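Long-range contacts in prolyl-tRNA synthetase (Naegleria fowleri, PDB 6UYH), which probably attaches proline to its cognate tRNA in an ATP-dependent reaction, and is held here with the inhibitor halofuginone and the ATP analogue AMPPNP: residues A180-Y191 and A264-S272; P293-P304 and L326-D337. All coordinates share one frame; numbering follows the deposited sequence.

In the fold
The two contacts lie in different parts of the synthetase, with centres about 35 Å apart and nearest atoms about 11 Å apart. They do not touch. Contact 1 falls in the class II catalytic core. Its segment 264-272, on strand 261-272, carries Ser268, Trp269 and Gly270 of the halofuginone pocket and Ser272 of the AMPPNP pocket. Helix 180-191 packs against this strand. Contact 2 falls in the anticodon-binding region. Its centre lies about 25 Å from the centre of the chain, that of contact 1 about 16 Å. It joins neighbouring parallel strands. Along the chain, contact 1 closes before contact 2 opens.

Contact 1. Residues A180-Y191 and A264-S272; sequences ADEEVFTILELY and AYQNSWGLS. With HFG (7-bromo-6-chloro-3-{3-[(2R,3S)-3-hydroxypiperidin-2-yl]-2-oxopropyl}quinazolin-4(3H)-one), chain D; ANP (phosphoaminophosphonic acid-adenylate ester), chain C.
The indole of Trp269 has Ile187 over one face and Glu183 OE1 and Tyr191 OH near its edge. Ile187 CD1 makes a CH-pi contact 3.7 Å from the centroid of the six-membered ring of Trp269, almost on the ring normal. The phenol of Tyr191 carries Ile187 O over one face and Leu271 CD1 over the opposite one, both toward the rim. This is a helix packed along a strand of the class II synthetase core, with the two axes nearly parallel at 9°.

Glu183 OE1 is shared by Asn267 and Trp269. The CG of Glu183 lies opposite the backbone N (chi1 -179°) and the chain runs on extended, which brings OE1 between the two. Asn267 ND2 donates to Glu183 OE1 at 2.9 Å, and Trp269 NE1 donates to the same oxygen at 3.0 Å. The two donors arrive from opposite faces of the carboxylate; the indole comes from above its plane. Ser172 bonds OE2, so both oxygens of this buried group are satisfied. Asn267 ND2 also reaches Ala180 O at 2.8 Å, while His241 holds its OD1. Gln168 bonds Tyr191 OH.

The same strand reaches both ligands. Ser268 OG lies 3.8 Å from halofuginone C6', and Gly270 N comes within 3.4 Å of halofuginone C4'. Further along, Ser272 OG donates to N3 of the AMPPNP adenine at 2.8 Å.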
# COMPACT_ATOMS: atom_id res chain seq x y z
N ALA A 180 -15.78 -17.75 -14.71
CA ALA A 180 -14.89 -17.90 -13.56
C ALA A 180 -13.67 -18.74 -13.93
O ALA A 180 -12.53 -18.35 -13.66
CB ALA A 180 -15.66 -18.52 -12.40
N ASP A 181 -13.89 -19.88 -14.60
CA ASP A 181 -12.77 -20.71 -15.07
C ASP A 181 -11.76 -19.89 -15.85
O ASP A 181 -10.55 -19.98 -15.62
CB ASP A 181 -13.29 -21.86 -15.96
CG ASP A 181 -13.97 -22.97 -15.18
OD1 ASP A 181 -13.73 -23.13 -13.96
OD2 ASP A 181 -14.75 -23.72 -15.81
N GLU A 182 -12.25 -19.06 -16.78
CA GLU A 182 -11.35 -18.26 -17.62
C GLU A 182 -10.48 -17.34 -16.78
O GLU A 182 -9.29 -17.17 -17.07
CB GLU A 182 -12.16 -17.45 -18.64
CG GLU A 182 -11.30 -16.59 -19.55
CD GLU A 182 -12.08 -15.50 -20.26
OE1 GLU A 182 -13.31 -15.42 -20.07
OE2 GLU A 182 -11.46 -14.72 -21.01
N GLU A 183 -11.05 -16.72 -15.75
CA GLU A 183 -10.25 -15.80 -14.93
C GLU A 183 -9.18 -16.55 -14.14
O GLU A 183 -8.06 -16.05 -14.00
CB GLU A 183 -11.13 -15.01 -13.97
CG GLU A 183 -10.28 -14.04 -13.14
CD GLU A 183 -10.98 -13.46 -11.93
OE1 GLU A 183 -11.27 -14.21 -10.98
OE2 GLU A 183 -11.21 -12.23 -11.91
N VAL A 184 -9.49 -17.74 -13.61
CA VAL A 184 -8.50 -18.50 -12.85
C VAL A 184 -7.19 -18.60 -13.63
O VAL A 184 -6.10 -18.33 -13.10
CB VAL A 184 -9.03 -19.89 -12.48
CG1 VAL A 184 -7.88 -20.75 -11.90
CG2 VAL A 184 -10.19 -19.79 -11.51
N PHE A 185 -7.29 -18.99 -14.90
CA PHE A 185 -6.08 -19.25 -15.67
C PHE A 185 -5.47 -17.97 -16.22
O PHE A 185 -4.25 -17.92 -16.44
CB PHE A 185 -6.39 -20.29 -16.76
CG PHE A 185 -6.71 -21.64 -16.19
CD1 PHE A 185 -5.68 -22.53 -15.87
CD2 PHE A 185 -8.02 -22.00 -15.91
CE1 PHE A 185 -5.96 -23.77 -15.32
CE2 PHE A 185 -8.31 -23.24 -15.35
CZ PHE A 185 -7.28 -24.12 -15.06
N THR A 186 -6.29 -16.94 -16.43
CA THR A 186 -5.78 -15.61 -16.75
C THR A 186 -4.92 -15.06 -15.62
O THR A 186 -3.82 -14.53 -15.86
CB THR A 186 -6.96 -14.68 -17.05
OG1 THR A 186 -7.64 -15.13 -18.22
CG2 THR A 186 -6.48 -13.24 -17.25
N ILE A 187 -5.39 -15.17 -14.37
CA ILE A 187 -4.59 -14.70 -13.24
C ILE A 187 -3.35 -15.56 -13.08
O ILE A 187 -2.26 -15.06 -12.78
CB ILE A 187 -5.43 -14.66 -11.94
CG1 ILE A 187 -6.59 -13.65 -12.07
CG2 ILE A 187 -4.56 -14.30 -10.73
CD1 ILE A 187 -6.15 -12.20 -12.22
N LEU A 188 -3.49 -16.88 -13.27
CA LEU A 188 -2.34 -17.77 -13.17
C LEU A 188 -1.25 -17.39 -14.17
O LEU A 188 -0.06 -17.42 -13.86
CB LEU A 188 -2.77 -19.23 -13.38
CG LEU A 188 -1.68 -20.26 -13.02
CD1 LEU A 188 -1.47 -20.31 -11.52
CD2 LEU A 188 -2.03 -21.63 -13.58
N GLU A 189 -1.66 -17.02 -15.39
CA GLU A 189 -0.69 -16.53 -16.37
C GLU A 189 -0.05 -15.22 -15.92
O GLU A 189 1.15 -15.00 -16.15
CB GLU A 189 -1.36 -16.38 -17.73
CG GLU A 189 -0.56 -15.62 -18.78
CD GLU A 189 0.71 -16.34 -19.24
OE1 GLU A 189 0.92 -17.52 -18.88
OE2 GLU A 189 1.49 -15.72 -19.98
N LEU A 190 -0.81 -14.34 -15.27
CA LEU A 190 -0.20 -13.11 -14.76
C LEU A 190 0.83 -13.41 -13.68
O LEU A 190 1.86 -12.73 -13.60
CB LEU A 190 -1.26 -12.15 -14.21
CG LEU A 190 -2.16 -11.45 -15.23
CD1 LEU A 190 -3.05 -10.44 -14.50
CD2 LEU A 190 -1.32 -10.74 -16.30
N TYR A 191 0.57 -14.41 -12.83
CA TYR A 191 1.57 -14.80 -11.85
C TYR A 191 2.82 -15.36 -12.54
O TYR A 191 3.95 -15.08 -12.12
CB TYR A 191 1.00 -15.83 -10.88
CG TYR A 191 -0.05 -15.29 -9.94
CD1 TYR A 191 -0.18 -13.92 -9.70
CD2 TYR A 191 -0.91 -16.16 -9.27
CE1 TYR A 191 -1.14 -13.44 -8.84
CE2 TYR A 191 -1.86 -15.69 -8.40
CZ TYR A 191 -1.98 -14.33 -8.19
OH TYR A 191 -2.94 -13.88 -7.31
N ALA A 264 -23.76 -17.15 -7.17
CA ALA A 264 -22.63 -16.68 -7.96
C ALA A 264 -21.51 -17.71 -7.96
O ALA A 264 -21.33 -18.47 -7.00
CB ALA A 264 -22.11 -15.35 -7.42
N TYR A 265 -20.75 -17.74 -9.05
CA TYR A 265 -19.48 -18.45 -9.10
C TYR A 265 -18.37 -17.50 -8.67
O TYR A 265 -18.37 -16.33 -9.06
CB TYR A 265 -19.22 -18.99 -10.50
CG TYR A 265 -20.15 -20.13 -10.86
CD1 TYR A 265 -19.73 -21.45 -10.73
CD2 TYR A 265 -21.44 -19.89 -11.30
CE1 TYR A 265 -20.58 -22.51 -11.04
CE2 TYR A 265 -22.30 -20.95 -11.61
CZ TYR A 265 -21.85 -22.25 -11.47
OH TYR A 265 -22.68 -23.30 -11.78
N GLN A 266 -17.45 -18.00 -7.85
CA GLN A 266 -16.39 -17.15 -7.31
C GLN A 266 -15.02 -17.76 -7.52
O GLN A 266 -14.86 -18.98 -7.60
CB GLN A 266 -16.57 -16.89 -5.81
CG GLN A 266 -17.75 -16.01 -5.48
CD GLN A 266 -18.00 -15.96 -3.99
OE1 GLN A 266 -18.71 -16.80 -3.45
NE2 GLN A 266 -17.38 -14.99 -3.32
N ASN A 267 -14.03 -16.87 -7.58
CA ASN A 267 -12.61 -17.19 -7.53
C ASN A 267 -11.96 -16.35 -6.44
O ASN A 267 -12.47 -15.29 -6.06
CB ASN A 267 -11.88 -16.89 -8.84
CG ASN A 267 -12.47 -17.58 -10.03
OD1 ASN A 267 -13.05 -18.67 -9.93
ND2 ASN A 267 -12.32 -16.95 -11.19
N SER A 268 -10.80 -16.81 -5.96
CA SER A 268 -9.88 -15.92 -5.24
C SER A 268 -8.45 -16.32 -5.58
O SER A 268 -8.19 -17.44 -6.02
CB SER A 268 -10.12 -15.94 -3.71
OG SER A 268 -9.79 -17.19 -3.15
N TRP A 269 -7.52 -15.38 -5.41
CA TRP A 269 -6.16 -15.59 -5.88
C TRP A 269 -5.24 -14.65 -5.12
O TRP A 269 -5.63 -13.52 -4.81
CB TRP A 269 -6.04 -15.36 -7.40
CG TRP A 269 -7.13 -14.47 -8.04
CD1 TRP A 269 -8.37 -14.87 -8.49
CD2 TRP A 269 -7.05 -13.06 -8.31
NE1 TRP A 269 -9.06 -13.80 -9.01
CE2 TRP A 269 -8.28 -12.67 -8.91
CE3 TRP A 269 -6.06 -12.09 -8.12
CZ2 TRP A 269 -8.54 -11.36 -9.31
CZ3 TRP A 269 -6.33 -10.76 -8.51
CH2 TRP A 269 -7.56 -10.42 -9.10
N GLY A 270 -4.04 -15.12 -4.79
CA GLY A 270 -3.11 -14.30 -4.03
C GLY A 270 -1.67 -14.55 -4.40
O GLY A 270 -1.29 -15.67 -4.78
N LEU A 271 -0.85 -13.52 -4.22
CA LEU A 271 0.58 -13.51 -4.49
C LEU A 271 1.22 -12.65 -3.41
O LEU A 271 0.70 -11.56 -3.14
CB LEU A 271 0.86 -12.92 -5.89
CG LEU A 271 2.31 -12.81 -6.36
CD1 LEU A 271 2.76 -14.15 -6.92
CD2 LEU A 271 2.45 -11.71 -7.40
N SER A 272 2.32 -13.11 -2.80
CA SER A 272 2.87 -12.44 -1.61
C SER A 272 4.34 -12.04 -1.79
O SER A 272 4.98 -12.35 -2.80
CB SER A 272 2.77 -13.34 -0.38
OG SER A 272 3.82 -14.30 -0.40
O4' HFG D . -6.01 -17.87 2.23
C21 HFG D . -6.36 -18.91 1.72
C3' HFG D . -7.12 -18.94 0.41
C2' HFG D . -6.89 -17.75 -0.52
N1' HFG D . -7.43 -16.49 0.04
C6' HFG D . -7.34 -15.39 -0.93
C5' HFG D . -5.92 -15.13 -1.36
C4' HFG D . -5.27 -16.41 -1.89
C39 HFG D . -5.42 -17.54 -0.89
O7' HFG D . -4.89 -18.75 -1.44
C1' HFG D . -6.07 -20.27 2.39
N3 HFG D . -5.84 -20.13 3.83
C4 HFG D . -6.92 -19.78 4.62
O11 HFG D . -8.04 -19.65 4.15
C10 HFG D . -6.57 -19.57 6.03
C5 HFG D . -7.56 -19.23 6.96
C2 HFG D . -4.58 -20.26 4.34
N1 HFG D . -4.23 -20.07 5.56
C9 HFG D . -5.24 -19.69 6.44
C8 HFG D . -4.89 -19.42 7.76
C7 HFG D . -5.88 -19.06 8.66
BR1 HFG D . -5.36 -18.59 10.42
C6 HFG D . -7.21 -18.99 8.27
CL1 HFG D . -8.47 -18.67 9.42
PG ANP C . 1.83 -22.61 2.44
O1G ANP C . 1.97 -24.06 2.38
O2G ANP C . 1.56 -22.21 3.95
O3G ANP C . 3.17 -22.01 1.89
PB ANP C . -0.90 -21.51 1.89
O1B ANP C . -1.96 -22.41 1.47
O2B ANP C . -1.00 -21.27 3.43
N3B ANP C . 0.60 -22.06 1.50
PA ANP C . -2.25 -19.25 0.68
O1A ANP C . -3.00 -19.90 -0.42
O2A ANP C . -3.14 -19.00 1.85
O3A ANP C . -1.03 -20.13 1.18
O5' ANP C . -1.53 -17.86 0.31
C5' ANP C . -1.34 -17.28 -1.01
C4' ANP C . 0.14 -17.24 -1.27
O4' ANP C . 0.80 -16.49 -0.22
C3' ANP C . 0.80 -18.61 -1.23
O3' ANP C . 0.69 -19.25 -2.49
C2' ANP C . 2.25 -18.28 -0.87
O2' ANP C . 3.01 -18.05 -2.05
C1' ANP C . 2.10 -17.01 -0.01
N9 ANP C . 2.26 -17.25 1.42
C8 ANP C . 1.55 -18.13 2.20
N7 ANP C . 1.90 -18.13 3.46
C5 ANP C . 2.93 -17.20 3.52
C6 ANP C . 3.73 -16.73 4.58
N6 ANP C . 3.59 -17.13 5.85
N1 ANP C . 4.68 -15.82 4.29
C2 ANP C . 4.79 -15.38 3.03
N3 ANP C . 4.08 -15.73 1.96
C4 ANP C . 3.16 -16.65 2.27

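Contact 2. Residues P293-P304 and L326-D337; sequences PRVAFCQVVVIP and LEKAGIRVKLDD. With EDO (1,2-ethanediol), chain R; EDO (1,2-ethanediol), chain Q.
Val300, Val301 and Val302 pair in parallel with Val333, Lys334 and Leu335. Strands 300-304 and 333-335, joined by helix 313-328, form a beta-alpha-beta crossover in the mixed five-stranded sheet of the anticodon-binding domain. Strand 333-335 is outermost within the chain. Hydrogen bonds run from Lys334 N to Val300 O, Val302 N to Lys334 O and Asp336 N to Val302 O. Arg332 O accepts from both Val300 N and Gln299 N, the latter at 2.7 Å.

The well-buried apolar part gathers round Val300, Val302, Leu326 and Ile331. Val302 CG2 meets Val333 CG2 at 3.8 Å, and Val300 CG2 meets Ile331 CG2 at the same distance. Ile394 of helix 391-415 covers Val300, Leu326 and Ile331.

On the other face, Trp350 of helix 343-353 covers Val301. Only Lys334 is loose there. Its CG lies 3.8 Å from Cys298 SG, but its exposed CE comes no nearer than 4.3 Å to Phe297 CE1, at the ring edge.

The closely fitted polar part is at Arg332. A bend at chi3 (-62°) turns its guanidinium so that NE and NH2 both grip Ala296 O, which lies in the guanidinium plane; the NE bond is 2.7 Å. The Gln299 amide stacks over one guanidinium face, the planes 22° apart. Gln299 OE1 accepts a bond from Arg332 N at 2.9 Å, in the carbonyl plane on a lone pair. Gln299 NE2 donates to Pro293 O, tying the amide to its own loop. A water takes a bond from Arg332 NH1, and an ethanediol, probably from the crystallisation liquor, accepts from Gln299 NE2 through its O2 at 2.8 Å.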
# COMPACT_ATOMS: atom_id res chain seq x y z
N PRO A 293 16.94 -6.87 -13.72
CA PRO A 293 16.92 -5.43 -14.04
C PRO A 293 15.57 -4.74 -13.85
O PRO A 293 15.54 -3.57 -13.47
CB PRO A 293 17.37 -5.39 -15.50
CG PRO A 293 18.29 -6.58 -15.62
CD PRO A 293 17.71 -7.65 -14.71
N ARG A 294 14.46 -5.43 -14.08
CA ARG A 294 13.17 -4.74 -14.02
C ARG A 294 12.69 -4.48 -12.60
O ARG A 294 11.73 -3.72 -12.41
CB ARG A 294 12.13 -5.54 -14.81
CG ARG A 294 12.37 -5.43 -16.32
CD ARG A 294 11.83 -6.60 -17.12
NE ARG A 294 12.54 -6.76 -18.38
CZ ARG A 294 12.36 -7.77 -19.23
NH1 ARG A 294 11.47 -8.72 -18.95
NH2 ARG A 294 13.06 -7.83 -20.36
N VAL A 295 13.33 -5.06 -11.58
CA VAL A 295 12.99 -4.73 -10.20
C VAL A 295 14.18 -4.17 -9.44
O VAL A 295 14.12 -4.05 -8.22
CB VAL A 295 12.38 -5.93 -9.46
CG1 VAL A 295 11.11 -6.40 -10.18
CG2 VAL A 295 13.39 -7.07 -9.33
N ALA A 296 15.26 -3.81 -10.13
CA ALA A 296 16.47 -3.32 -9.47
C ALA A 296 16.31 -1.85 -9.09
O ALA A 296 16.09 -1.02 -9.97
CB ALA A 296 17.68 -3.51 -10.38
N PHE A 297 16.49 -1.54 -7.80
CA PHE A 297 16.38 -0.15 -7.34
C PHE A 297 17.32 0.76 -8.13
O PHE A 297 17.00 1.92 -8.39
CB PHE A 297 16.70 -0.07 -5.84
CG PHE A 297 18.15 -0.23 -5.53
CD1 PHE A 297 18.96 0.88 -5.33
CD2 PHE A 297 18.72 -1.49 -5.47
CE1 PHE A 297 20.32 0.73 -5.07
CE2 PHE A 297 20.08 -1.66 -5.22
CZ PHE A 297 20.88 -0.54 -5.02
N CYS A 298 18.49 0.24 -8.48
CA CYS A 298 19.42 0.90 -9.38
C CYS A 298 19.79 -0.11 -10.46
O CYS A 298 20.24 -1.21 -10.14
CB CYS A 298 20.67 1.38 -8.63
SG CYS A 298 22.01 1.98 -9.70
N GLN A 299 19.57 0.26 -11.72
CA GLN A 299 19.88 -0.67 -12.80
C GLN A 299 21.32 -0.53 -13.29
O GLN A 299 21.93 -1.53 -13.68
CB GLN A 299 18.92 -0.45 -13.97
CG GLN A 299 17.47 -0.71 -13.61
CD GLN A 299 16.54 -0.23 -14.69
OE1 GLN A 299 16.54 0.96 -15.03
NE2 GLN A 299 15.75 -1.14 -15.25
N VAL A 300 21.85 0.68 -13.29
CA VAL A 300 23.19 0.96 -13.82
C VAL A 300 23.89 1.89 -12.85
O VAL A 300 23.33 2.93 -12.47
CB VAL A 300 23.14 1.60 -15.22
CG1 VAL A 300 24.56 1.84 -15.75
CG2 VAL A 300 22.34 0.74 -16.19
N VAL A 301 25.10 1.54 -12.43
CA VAL A 301 25.94 2.43 -11.64
C VAL A 301 27.12 2.86 -12.50
O VAL A 301 27.76 2.02 -13.15
CB VAL A 301 26.40 1.77 -10.32
CG1 VAL A 301 27.21 0.49 -10.57
CG2 VAL A 301 27.19 2.77 -9.47
N VAL A 302 27.38 4.16 -12.54
CA VAL A 302 28.47 4.73 -13.32
C VAL A 302 29.60 5.10 -12.37
O VAL A 302 29.38 5.80 -11.38
CB VAL A 302 28.01 5.96 -14.13
CG1 VAL A 302 29.12 6.46 -15.04
CG2 VAL A 302 26.76 5.65 -14.93
N ILE A 303 30.80 4.62 -12.67
CA ILE A 303 31.93 4.87 -11.77
C ILE A 303 33.09 5.50 -12.55
O ILE A 303 33.67 4.86 -13.43
CB ILE A 303 32.38 3.57 -11.07
CG1 ILE A 303 31.19 2.94 -10.34
CG2 ILE A 303 33.52 3.85 -10.11
CD1 ILE A 303 31.55 1.71 -9.53
N PRO A 304 33.43 6.75 -12.26
CA PRO A 304 34.63 7.34 -12.87
C PRO A 304 35.87 6.88 -12.12
O PRO A 304 35.90 6.89 -10.89
CB PRO A 304 34.41 8.84 -12.73
CG PRO A 304 33.56 8.97 -11.51
CD PRO A 304 32.70 7.73 -11.44
N LEU A 326 21.28 8.36 -19.68
CA LEU A 326 20.55 7.21 -19.16
C LEU A 326 19.37 7.64 -18.31
O LEU A 326 18.28 7.07 -18.41
CB LEU A 326 21.50 6.31 -18.36
CG LEU A 326 22.72 5.75 -19.09
CD1 LEU A 326 23.43 4.77 -18.18
CD2 LEU A 326 22.33 5.07 -20.39
N GLU A 327 19.55 8.67 -17.47
CA GLU A 327 18.45 9.16 -16.65
C GLU A 327 17.31 9.68 -17.50
O GLU A 327 16.13 9.44 -17.20
CB GLU A 327 18.94 10.25 -15.70
CG GLU A 327 17.84 10.75 -14.76
CD GLU A 327 18.15 12.10 -14.15
OE1 GLU A 327 18.90 12.88 -14.78
OE2 GLU A 327 17.65 12.38 -13.05
N LYS A 328 17.63 10.40 -18.58
CA LYS A 328 16.60 10.92 -19.47
C LYS A 328 15.84 9.80 -20.15
O LYS A 328 14.65 9.95 -20.47
CB LYS A 328 17.24 11.85 -20.52
N ALA A 329 16.50 8.66 -20.38
CA ALA A 329 15.86 7.49 -20.98
C ALA A 329 15.07 6.67 -19.98
O ALA A 329 14.50 5.64 -20.36
CB ALA A 329 16.92 6.60 -21.64
N GLY A 330 15.00 7.10 -18.73
CA GLY A 330 14.21 6.40 -17.74
C GLY A 330 14.91 5.24 -17.07
O GLY A 330 14.25 4.45 -16.39
N ILE A 331 16.21 5.12 -17.25
CA ILE A 331 16.99 4.08 -16.58
C ILE A 331 17.32 4.57 -15.17
O ILE A 331 17.71 5.73 -14.97
CB ILE A 331 18.26 3.77 -17.38
CG1 ILE A 331 17.88 3.24 -18.77
CG2 ILE A 331 19.17 2.80 -16.63
CD1 ILE A 331 19.04 3.17 -19.76
N ARG A 332 17.16 3.69 -14.18
CA ARG A 332 17.49 4.04 -12.80
C ARG A 332 19.00 3.95 -12.65
O ARG A 332 19.58 2.87 -12.57
CB ARG A 332 16.75 3.13 -11.83
CG ARG A 332 15.24 3.31 -11.91
CD ARG A 332 14.47 2.42 -10.93
NE ARG A 332 14.66 0.98 -11.15
CZ ARG A 332 14.03 0.28 -12.09
NH1 ARG A 332 13.18 0.87 -12.91
NH2 ARG A 332 14.26 -1.03 -12.20
N VAL A 333 19.66 5.11 -12.64
CA VAL A 333 21.11 5.18 -12.76
C VAL A 333 21.66 5.94 -11.56
O VAL A 333 21.02 6.87 -11.06
CB VAL A 333 21.53 5.86 -14.09
CG1 VAL A 333 20.89 7.24 -14.23
CG2 VAL A 333 23.05 5.96 -14.21
N LYS A 334 22.82 5.51 -11.09
CA LYS A 334 23.55 6.21 -10.05
C LYS A 334 24.95 6.56 -10.53
O LYS A 334 25.54 5.84 -11.34
CB LYS A 334 23.63 5.38 -8.77
CG LYS A 334 22.32 5.33 -8.01
CD LYS A 334 22.50 4.77 -6.61
CE LYS A 334 21.19 4.87 -5.83
NZ LYS A 334 20.63 6.25 -5.87
N LEU A 335 25.46 7.68 -10.05
CA LEU A 335 26.82 8.13 -10.33
C LEU A 335 27.61 8.09 -9.03
O LEU A 335 27.38 8.90 -8.13
CB LEU A 335 26.80 9.53 -10.95
CG LEU A 335 28.06 10.39 -11.02
CD1 LEU A 335 29.27 9.58 -11.42
CD2 LEU A 335 27.84 11.53 -12.00
N ASP A 336 28.53 7.14 -8.92
CA ASP A 336 29.31 6.97 -7.70
C ASP A 336 30.67 7.64 -7.90
O ASP A 336 31.65 7.00 -8.28
CB ASP A 336 29.46 5.50 -7.33
CG ASP A 336 30.13 5.30 -5.97
OD1 ASP A 336 30.56 6.30 -5.35
OD2 ASP A 336 30.23 4.14 -5.52
N ASP A 337 30.72 8.94 -7.61
CA ASP A 337 31.97 9.69 -7.64
C ASP A 337 32.51 9.98 -6.25
O ASP A 337 33.14 11.02 -6.03
CB ASP A 337 31.78 10.99 -8.43
CG ASP A 337 30.66 11.85 -7.87
OD1 ASP A 337 29.96 11.41 -6.93
OD2 ASP A 337 30.49 12.98 -8.37
C1 EDO R . 14.36 1.53 -18.14
O1 EDO R . 13.41 1.26 -19.18
C2 EDO R . 13.84 0.95 -16.84
O2 EDO R . 13.63 -0.46 -17.00
C1 EDO Q . 14.85 -3.45 -18.45
O1 EDO Q . 13.90 -4.11 -19.30
C2 EDO Q . 15.57 -2.38 -19.26
O2 EDO Q . 14.61 -1.60 -19.98
O HOH W 1 12.38 -1.29 -14.82